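Local coordinates for Sodium/calcium exchanger membrane region domain-containing protein (Archaeoglobus fulgidus, PDB 4KPP) that probably moves calcium ions across the membrane in exchange for protons, as a member of the sodium/calcium exchanger family, at residues F146-Y151 with Q285-I290; F153-P156 with H160-P163. All coordinates share one frame; numbering follows the deposited sequence.

Overall arrangement
Following the chain from its N terminus, helix 138-152, after six earlier helices, supplies 146-151 to contact 1. The chain then turns through the short helix 155-158 and strand 160-161, where contact 2 closes a small loop between 153-156 and 160-163 before helix 163-182 begins. Far later, past helix 271-285, the segment 285-290 returns to helix 138-152 and completes contact 1, closing a loop inside which contact 2 is nested. The two centres lie about 11 Å apart, and Ile290 CG2 packs against Ile161 CD1 at 4.2 Å. Contact 1 ties helix 138-152 to the break between helices 271-285 and 288-299, contact 2 closes the turn after helix 138-152, and the isoleucine touch joins the two.

Contact 1: F146-Y151 with Q285-I290. With OLB ((2S)-2,3-dihydroxypropyl (9Z)-octadec-9-enoate), chain E.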
ATOM      1  N   PHE A 146      -6.656 -10.670   9.530  1.00 31.25           N
ATOM      2  CA  PHE A 146      -6.351 -11.693  10.519  1.00 28.06           C
ATOM      3  C   PHE A 146      -5.901 -12.993   9.854  1.00 25.36           C
ATOM      4  O   PHE A 146      -4.936 -13.612  10.290  1.00 28.76           O
ATOM      5  CB  PHE A 146      -7.561 -11.935  11.417  1.00 30.51           C
ATOM      6  CG  PHE A 146      -7.253 -12.735  12.650  1.00 40.89           C
ATOM      7  CD1 PHE A 146      -6.303 -12.296  13.556  1.00 42.89           C
ATOM      8  CD2 PHE A 146      -7.933 -13.916  12.915  1.00 45.99           C
ATOM      9  CE1 PHE A 146      -6.021 -13.025  14.697  1.00 44.81           C
ATOM     10  CE2 PHE A 146      -7.657 -14.651  14.057  1.00 47.70           C
ATOM     11  CZ  PHE A 146      -6.699 -14.204  14.949  1.00 47.20           C
ATOM     12  N   LEU A 147      -6.593 -13.399   8.794  1.00 23.60           N
ATOM     13  CA  LEU A 147      -6.249 -14.628   8.083  1.00 25.07           C
ATOM     14  C   LEU A 147      -4.907 -14.531   7.363  1.00 28.67           C
ATOM     15  O   LEU A 147      -4.126 -15.485   7.355  1.00 25.01           O
ATOM     16  CB  LEU A 147      -7.343 -15.008   7.082  1.00 26.11           C
ATOM     17  CG  LEU A 147      -8.683 -15.474   7.650  1.00 29.88           C
ATOM     18  CD1 LEU A 147      -9.505 -16.146   6.560  1.00 32.25           C
ATOM     19  CD2 LEU A 147      -8.489 -16.403   8.843  1.00 27.70           C
ATOM     20  N   ALA A 148      -4.654 -13.380   6.747  1.00 28.92           N
ATOM     21  CA  ALA A 148      -3.398 -13.145   6.045  1.00 25.69           C
ATOM     22  C   ALA A 148      -2.229 -13.149   7.023  1.00 24.89           C
ATOM     23  O   ALA A 148      -1.160 -13.683   6.726  1.00 25.75           O
ATOM     24  CB  ALA A 148      -3.452 -11.825   5.287  1.00 22.52           C
ATOM     25  N   THR A 149      -2.445 -12.554   8.192  1.00 23.13           N
ATOM     26  CA  THR A 149      -1.404 -12.460   9.207  1.00 23.02           C
ATOM     27  C   THR A 149      -1.073 -13.826   9.804  1.00 20.12           C
ATOM     28  O   THR A 149       0.097 -14.168   9.969  1.00 21.49           O
ATOM     29  CB  THR A 149      -1.800 -11.480  10.321  1.00 24.88           C
ATOM     30  OG1 THR A 149      -1.967 -10.174   9.759  1.00 29.65           O
ATOM     31  CG2 THR A 149      -0.732 -11.427  11.393  1.00 22.39           C
ATOM     32  N   LEU A 150      -2.105 -14.602  10.117  1.00 19.54           N
ATOM     33  CA  LEU A 150      -1.917 -15.956  10.626  1.00 24.98           C
ATOM     34  C   LEU A 150      -1.171 -16.813   9.615  1.00 26.96           C
ATOM     35  O   LEU A 150      -0.330 -17.634   9.983  1.00 27.61           O
ATOM     36  CB  LEU A 150      -3.260 -16.605  10.966  1.00 30.80           C
ATOM     37  CG  LEU A 150      -4.019 -16.010  12.153  1.00 33.17           C
ATOM     38  CD1 LEU A 150      -5.261 -16.832  12.455  1.00 32.44           C
ATOM     39  CD2 LEU A 150      -3.115 -15.915  13.373  1.00 34.43           C
ATOM     40  N   TYR A 151      -1.474 -16.615   8.337  1.00 25.90           N
ATOM     41  CA  TYR A 151      -0.788 -17.361   7.293  1.00 27.15           C
ATOM     42  C   TYR A 151       0.649 -16.881   7.118  1.00 29.16           C
ATOM     43  O   TYR A 151       1.545 -17.677   6.849  1.00 28.57           O
ATOM     44  CB  TYR A 151      -1.537 -17.278   5.964  1.00 23.91           C
ATOM     45  CG  TYR A 151      -1.060 -18.307   4.969  1.00 26.34           C
ATOM     46  CD1 TYR A 151      -1.612 -19.582   4.946  1.00 32.71           C
ATOM     47  CD2 TYR A 151      -0.046 -18.014   4.065  1.00 26.13           C
ATOM     48  CE1 TYR A 151      -1.171 -20.536   4.043  1.00 35.44           C
ATOM     49  CE2 TYR A 151       0.400 -18.959   3.160  1.00 29.36           C
ATOM     50  CZ  TYR A 151      -0.165 -20.217   3.153  1.00 34.35           C
ATOM     51  OH  TYR A 151       0.274 -21.158   2.251  1.00 38.52           O
ATOM     52  N   GLN A 285      -1.723  -4.926   0.170  1.00 22.77           N
ATOM     53  CA  GLN A 285      -0.271  -4.971   0.305  1.00 24.13           C
ATOM     54  C   GLN A 285       0.179  -6.136   1.184  1.00 22.88           C
ATOM     55  O   GLN A 285       1.332  -6.567   1.124  1.00 21.64           O
ATOM     56  CB  GLN A 285       0.276  -3.635   0.818  1.00 23.44           C
ATOM     57  CG  GLN A 285       0.127  -2.510  -0.200  1.00 29.72           C
ATOM     58  CD  GLN A 285       0.697  -1.191   0.275  1.00 32.48           C
ATOM     59  OE1 GLN A 285       1.911  -1.010   0.321  1.00 39.38           O
ATOM     60  NE2 GLN A 285      -0.182  -0.258   0.623  1.00 31.85           N
ATOM     61  N   TRP A 286      -0.746  -6.655   1.984  1.00 21.01           N
ATOM     62  CA  TRP A 286      -0.442  -7.752   2.892  1.00 25.22           C
ATOM     63  C   TRP A 286      -1.033  -9.056   2.359  1.00 28.48           C
ATOM     64  O   TRP A 286      -1.034 -10.075   3.046  1.00 29.95           O
ATOM     65  CB  TRP A 286      -0.967  -7.425   4.294  1.00 22.54           C
ATOM     66  CG  TRP A 286      -0.454  -8.292   5.408  1.00 22.02           C
ATOM     67  CD1 TRP A 286      -1.198  -8.874   6.394  1.00 22.64           C
ATOM     68  CD2 TRP A 286       0.910  -8.663   5.666  1.00 22.45           C
ATOM     69  NE1 TRP A 286      -0.389  -9.585   7.244  1.00 23.71           N
ATOM     70  CE2 TRP A 286       0.909  -9.474   6.820  1.00 21.15           C
ATOM     71  CE3 TRP A 286       2.129  -8.393   5.034  1.00 22.04           C
ATOM     72  CZ2 TRP A 286       2.077 -10.015   7.352  1.00 20.94           C
ATOM     73  CZ3 TRP A 286       3.286  -8.934   5.565  1.00 23.14           C
ATOM     74  CH2 TRP A 286       3.252  -9.734   6.713  1.00 24.25           C
ATOM     75  N   THR A 287      -1.529  -9.009   1.124  1.00 29.40           N
ATOM     76  CA  THR A 287      -2.062 -10.191   0.446  1.00 28.18           C
ATOM     77  C   THR A 287      -1.586 -10.268  -1.006  1.00 27.35           C
ATOM     78  O   THR A 287      -0.675 -11.031  -1.327  1.00 24.27           O
ATOM     79  CB  THR A 287      -3.612 -10.241   0.476  1.00 25.21           C
ATOM     80  OG1 THR A 287      -4.152  -9.015  -0.037  1.00 21.58           O
ATOM     81  CG2 THR A 287      -4.121 -10.466   1.899  1.00 24.88           C
ATOM     82  N   LEU A 288      -2.208  -9.470  -1.872  1.00 24.99           N
ATOM     83  CA  LEU A 288      -1.887  -9.457  -3.299  1.00 24.44           C
ATOM     84  C   LEU A 288      -0.413  -9.160  -3.578  1.00 27.84           C
ATOM     85  O   LEU A 288       0.189  -9.760  -4.471  1.00 29.27           O
ATOM     86  CB  LEU A 288      -2.773  -8.448  -4.041  1.00 23.69           C
ATOM     87  CG  LEU A 288      -2.582  -8.384  -5.561  1.00 26.42           C
ATOM     88  CD1 LEU A 288      -3.076  -9.660  -6.237  1.00 25.39           C
ATOM     89  CD2 LEU A 288      -3.267  -7.159  -6.149  1.00 29.25           C
ATOM     90  N   LEU A 289       0.162  -8.237  -2.810  1.00 24.52           N
ATOM     91  CA  LEU A 289       1.551  -7.836  -2.999  1.00 22.15           C
ATOM     92  C   LEU A 289       2.504  -9.005  -2.769  1.00 24.82           C
ATOM     93  O   LEU A 289       3.431  -9.220  -3.549  1.00 25.92           O
ATOM     94  CB  LEU A 289       1.910  -6.691  -2.051  1.00 19.06           C
ATOM     95  CG  LEU A 289       2.799  -5.564  -2.592  1.00 21.96           C
ATOM     96  CD1 LEU A 289       3.610  -4.927  -1.468  1.00 19.12           C
ATOM     97  CD2 LEU A 289       3.710  -6.023  -3.724  1.00 19.90           C
ATOM     98  N   ILE A 290       2.277  -9.749  -1.692  1.00 25.60           N
ATOM     99  CA  ILE A 290       3.128 -10.888  -1.370  1.00 28.98           C
ATOM    100  C   ILE A 290       3.049 -11.937  -2.473  1.00 27.34           C
ATOM    101  O   ILE A 290       4.068 -12.457  -2.919  1.00 28.22           O
ATOM    102  CB  ILE A 290       2.744 -11.529  -0.027  1.00 29.10           C
ATOM    103  CG1 ILE A 290       2.543 -10.452   1.041  1.00 28.34           C
ATOM    104  CG2 ILE A 290       3.803 -12.541   0.399  1.00 29.28           C
ATOM    105  CD1 ILE A 290       2.173 -10.995   2.406  1.00 28.17           C
TER
HETATM  106  C1  OLB E 502      -0.663 -24.189   5.789  1.00 68.78           C
HETATM  107  C2  OLB E 502      -0.843 -23.723   7.195  1.00 65.80           C
HETATM  108  C3  OLB E 502      -1.767 -22.552   7.213  1.00 65.74           C
HETATM  109  C4  OLB E 502      -2.494 -22.504   8.515  1.00 64.98           C
HETATM  110  C5  OLB E 502      -2.108 -21.272   9.263  1.00 62.71           C
HETATM  111  O19 OLB E 502      -1.623 -24.603   5.157  1.00 70.25           O
HETATM  112  O20 OLB E 502       0.576 -24.168   5.199  1.00 70.30           O
HETATM  113  C21 OLB E 502       0.719 -24.665   3.923  1.00 71.69           C
HETATM  114  C22 OLB E 502       1.968 -24.115   3.328  1.00 73.97           C
HETATM  115  O23 OLB E 502       2.763 -23.621   4.338  1.00 75.74           O
HETATM  116  C24 OLB E 502       2.686 -25.198   2.597  1.00 74.34           C
HETATM  117  C6  OLB E 502      -2.893 -20.112   8.754  1.00 60.40           C
HETATM  118  C7  OLB E 502      -4.341 -20.313   9.051  1.00 58.77           C
HETATM  119  C8  OLB E 502      -5.058 -19.011   8.922  1.00 56.33           C
HETATM  120  C9  OLB E 502      -5.010 -18.552   7.505  1.00 53.00           C
HETATM  121  C10 OLB E 502      -6.043 -19.032   6.542  1.00 49.95           C
HETATM  122  C11 OLB E 502      -5.675 -19.297   5.121  1.00 48.24           C
HETATM  123  C12 OLB E 502      -6.790 -20.048   4.473  1.00 48.66           C
HETATM  124  C13 OLB E 502      -6.282 -20.800   3.289  1.00 47.65           C
HETATM  125  C14 OLB E 502      -5.421 -21.933   3.728  1.00 44.29           C
HETATM  126  C15 OLB E 502      -4.946 -22.663   2.516  1.00 44.33           C
HETATM  127  C16 OLB E 502      -3.945 -23.704   2.891  1.00 45.68           C
HETATM  128  C17 OLB E 502      -4.586 -24.739   3.754  1.00 46.93           C
HETATM  129  C18 OLB E 502      -4.299 -26.105   3.226  1.00 45.25           C
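Trp286 and Thr287, in the break between helices 271-285 and 288-299, pack against Ala148 and Thr149 on the membrane helix 138-152. The indole meets the threonine side chain at about a right angle, and Trp286 NE1 donates a hydrogen bond of 3.0 Å to Thr149 OG1. The N-H...O angle is 147°, and the acceptor lies 15° out of the indole plane, so the bond is bent but runs off the ring edge. A chi1 of -166° swings the Trp286 indole opposite the backbone N, which presents its NE1 edge to Thr149. Thr149 suits the site because its hydroxyl can accept from the indole while donating to Leu145 O one turn earlier, so this buried polar atom has two partners. Ala148 is small enough to let the break come close: its CB sits 3.7 Å from Trp286 O and 3.7 Å from Thr287 CG2. Thr287 OG1 bonds to Val283 O. One indole face carries Ile290 CD1, 3.6 Å above the plane and displaced toward the rim, and Lys282 makes a cation-pi contact with the ring. Replacing Trp286 by a leucine would probably leave Thr149 OG1 without its indole donor and open a gap beside Ile290. Elsewhere on helix 138-152 the bound monoolein chain is apolar company: OLB C8 lies 3.6 Å from Leu150 CB, and OLB C3 is 3.7 Å from Tyr151 CD1. Around the buried contact, helix 96-127 reaches Trp286 with Met104 and Asn108, helix 311-331 supplies Thr320 and Ser324, and helix 163-182 brings Tyr173 to Thr287.

Contact 2: F153-P156 with H160-P163; sequences FTLP and HISP
Leu155 and Ile161 make the packed half of this short-range contact, the CD1 methyl of Leu155 lying against the CG1-CD1 arm of Ile161 across a turn of only a few residues. Leu155 CD1 touches Ile161 CG1 at 4.1 Å and Ile161 CD1 at the same 4.1 Å, an entirely apolar meeting. Leu155 CG stands anti to the carbonyl carbon (chi1 -57°), and with chi2 at -175° CD1 meets the isoleucine while CD2 faces the strand backbone, 3.8 Å from His160 O. Branched aliphatic residues fit this buried side, where Leu155 also meets Asp165 and Phe169 of helix 163-182. The backbones come near each other too, but Leu155 O and His160 N stand 3.7 Å apart, and the side chain of Leu155, set against Ile161 and the His160 backbone, carries most of the contact. The looser side belongs to His160, whose CB points away from 153-156 and whose partly exposed imidazole instead has its edge, in plane, toward Ser162 N. That amide is taken by Asp165 OD2, while Ser162 OG caps a backbone N in the first turn of helix 163-182. Pro163 suits its place, since the first residue of a helix needs no N-H donor within it; Pro156 has the same advantage near the start of helix 155-158. Ile161 pairs through its backbone with Leu307, making a two-stranded antiparallel ribbon with 307-308. The whole is a tight connection between consecutive transmembrane helices: a short helix, a strand, then a Ser162 N-cap whose exchange with Asp165 is consistent with a capping box.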
ATOM      1  N   PHE A 153       2.623 -15.844   9.347  1.00 30.87           N
ATOM      2  CA  PHE A 153       3.457 -16.374  10.426  1.00 34.17           C
ATOM      3  C   PHE A 153       4.084 -17.721  10.070  1.00 33.47           C
ATOM      4  O   PHE A 153       4.990 -18.185  10.753  1.00 34.76           O
ATOM      5  CB  PHE A 153       2.657 -16.516  11.724  1.00 35.00           C
ATOM      6  CG  PHE A 153       2.590 -15.257  12.538  1.00 34.77           C
ATOM      7  CD1 PHE A 153       3.751 -14.662  13.005  1.00 32.98           C
ATOM      8  CD2 PHE A 153       1.369 -14.678  12.855  1.00 29.99           C
ATOM      9  CE1 PHE A 153       3.697 -13.503  13.760  1.00 31.46           C
ATOM     10  CE2 PHE A 153       1.312 -13.524  13.608  1.00 28.66           C
ATOM     11  CZ  PHE A 153       2.477 -12.937  14.060  1.00 30.58           C
ATOM     12  N   THR A 154       3.598 -18.348   9.003  1.00 32.73           N
ATOM     13  CA  THR A 154       4.115 -19.647   8.585  1.00 34.25           C
ATOM     14  C   THR A 154       5.279 -19.490   7.613  1.00 33.57           C
ATOM     15  O   THR A 154       5.902 -20.470   7.214  1.00 34.21           O
ATOM     16  CB  THR A 154       3.024 -20.516   7.930  1.00 35.61           C
ATOM     17  OG1 THR A 154       2.619 -19.930   6.686  1.00 33.97           O
ATOM     18  CG2 THR A 154       1.815 -20.643   8.852  1.00 36.92           C
ATOM     19  N   LEU A 155       5.572 -18.249   7.244  1.00 35.57           N
ATOM     20  CA  LEU A 155       6.651 -17.964   6.296  1.00 33.54           C
ATOM     21  C   LEU A 155       8.076 -17.985   6.883  1.00 29.83           C
ATOM     22  O   LEU A 155       8.966 -18.582   6.282  1.00 28.77           O
ATOM     23  CB  LEU A 155       6.383 -16.658   5.534  1.00 31.23           C
ATOM     24  CG  LEU A 155       5.065 -16.613   4.759  1.00 30.92           C
ATOM     25  CD1 LEU A 155       4.954 -15.327   3.951  1.00 30.59           C
ATOM     26  CD2 LEU A 155       4.918 -17.841   3.866  1.00 27.89           C
ATOM     27  N   PRO A 156       8.303 -17.339   8.047  1.00 33.93           N
ATOM     28  CA  PRO A 156       9.659 -17.387   8.610  1.00 36.21           C
ATOM     29  C   PRO A 156      10.065 -18.791   9.052  1.00 40.43           C
ATOM     30  O   PRO A 156      11.258 -19.090   9.115  1.00 41.03           O
ATOM     31  CB  PRO A 156       9.564 -16.469   9.834  1.00 36.83           C
ATOM     32  CG  PRO A 156       8.392 -15.593   9.570  1.00 40.30           C
ATOM     33  CD  PRO A 156       7.423 -16.456   8.834  1.00 38.49           C
ATOM     34  N   HIS A 160      10.875 -19.526   3.316  1.00 27.96           N
ATOM     35  CA  HIS A 160      10.620 -19.159   1.926  1.00 25.99           C
ATOM     36  C   HIS A 160       9.145 -18.861   1.694  1.00 26.36           C
ATOM     37  O   HIS A 160       8.314 -19.047   2.582  1.00 27.03           O
ATOM     38  CB  HIS A 160      11.079 -20.262   0.962  1.00 30.67           C
ATOM     39  CG  HIS A 160      10.319 -21.545   1.105  1.00 33.06           C
ATOM     40  ND1 HIS A 160      10.812 -22.628   1.801  1.00 34.23           N
ATOM     41  CD2 HIS A 160       9.101 -21.918   0.646  1.00 31.51           C
ATOM     42  CE1 HIS A 160       9.931 -23.610   1.765  1.00 35.34           C
ATOM     43  NE2 HIS A 160       8.883 -23.206   1.070  1.00 35.40           N
ATOM     44  N   ILE A 161       8.834 -18.396   0.489  1.00 27.84           N
ATOM     45  CA  ILE A 161       7.460 -18.132   0.079  1.00 25.71           C
ATOM     46  C   ILE A 161       7.186 -18.893  -1.218  1.00 26.48           C
ATOM     47  O   ILE A 161       7.644 -18.500  -2.287  1.00 30.70           O
ATOM     48  CB  ILE A 161       7.218 -16.623  -0.142  1.00 28.68           C
ATOM     49  CG1 ILE A 161       7.790 -15.811   1.025  1.00 27.15           C
ATOM     50  CG2 ILE A 161       5.729 -16.336  -0.337  1.00 27.47           C
ATOM     51  CD1 ILE A 161       7.573 -14.309   0.907  1.00 22.90           C
ATOM     52  N   SER A 162       6.441 -19.986  -1.113  1.00 25.74           N
ATOM     53  CA  SER A 162       6.234 -20.898  -2.238  1.00 26.87           C
ATOM     54  C   SER A 162       5.190 -20.388  -3.235  1.00 29.97           C
ATOM     55  O   SER A 162       4.420 -19.478  -2.922  1.00 29.41           O
ATOM     56  CB  SER A 162       5.817 -22.275  -1.712  1.00 22.68           C
ATOM     57  OG  SER A 162       4.518 -22.219  -1.150  1.00 26.69           O
ATOM     58  N   PRO A 163       5.174 -20.966  -4.451  1.00 30.20           N
ATOM     59  CA  PRO A 163       4.110 -20.691  -5.423  1.00 30.11           C
ATOM     60  C   PRO A 163       2.717 -20.934  -4.844  1.00 32.29           C
ATOM     61  O   PRO A 163       1.761 -20.265  -5.240  1.00 33.78           O
ATOM     62  CB  PRO A 163       4.396 -21.701  -6.536  1.00 31.21           C
ATOM     63  CG  PRO A 163       5.873 -21.875  -6.498  1.00 28.39           C
ATOM     64  CD  PRO A 163       6.270 -21.752  -5.049  1.00 29.54           C
TER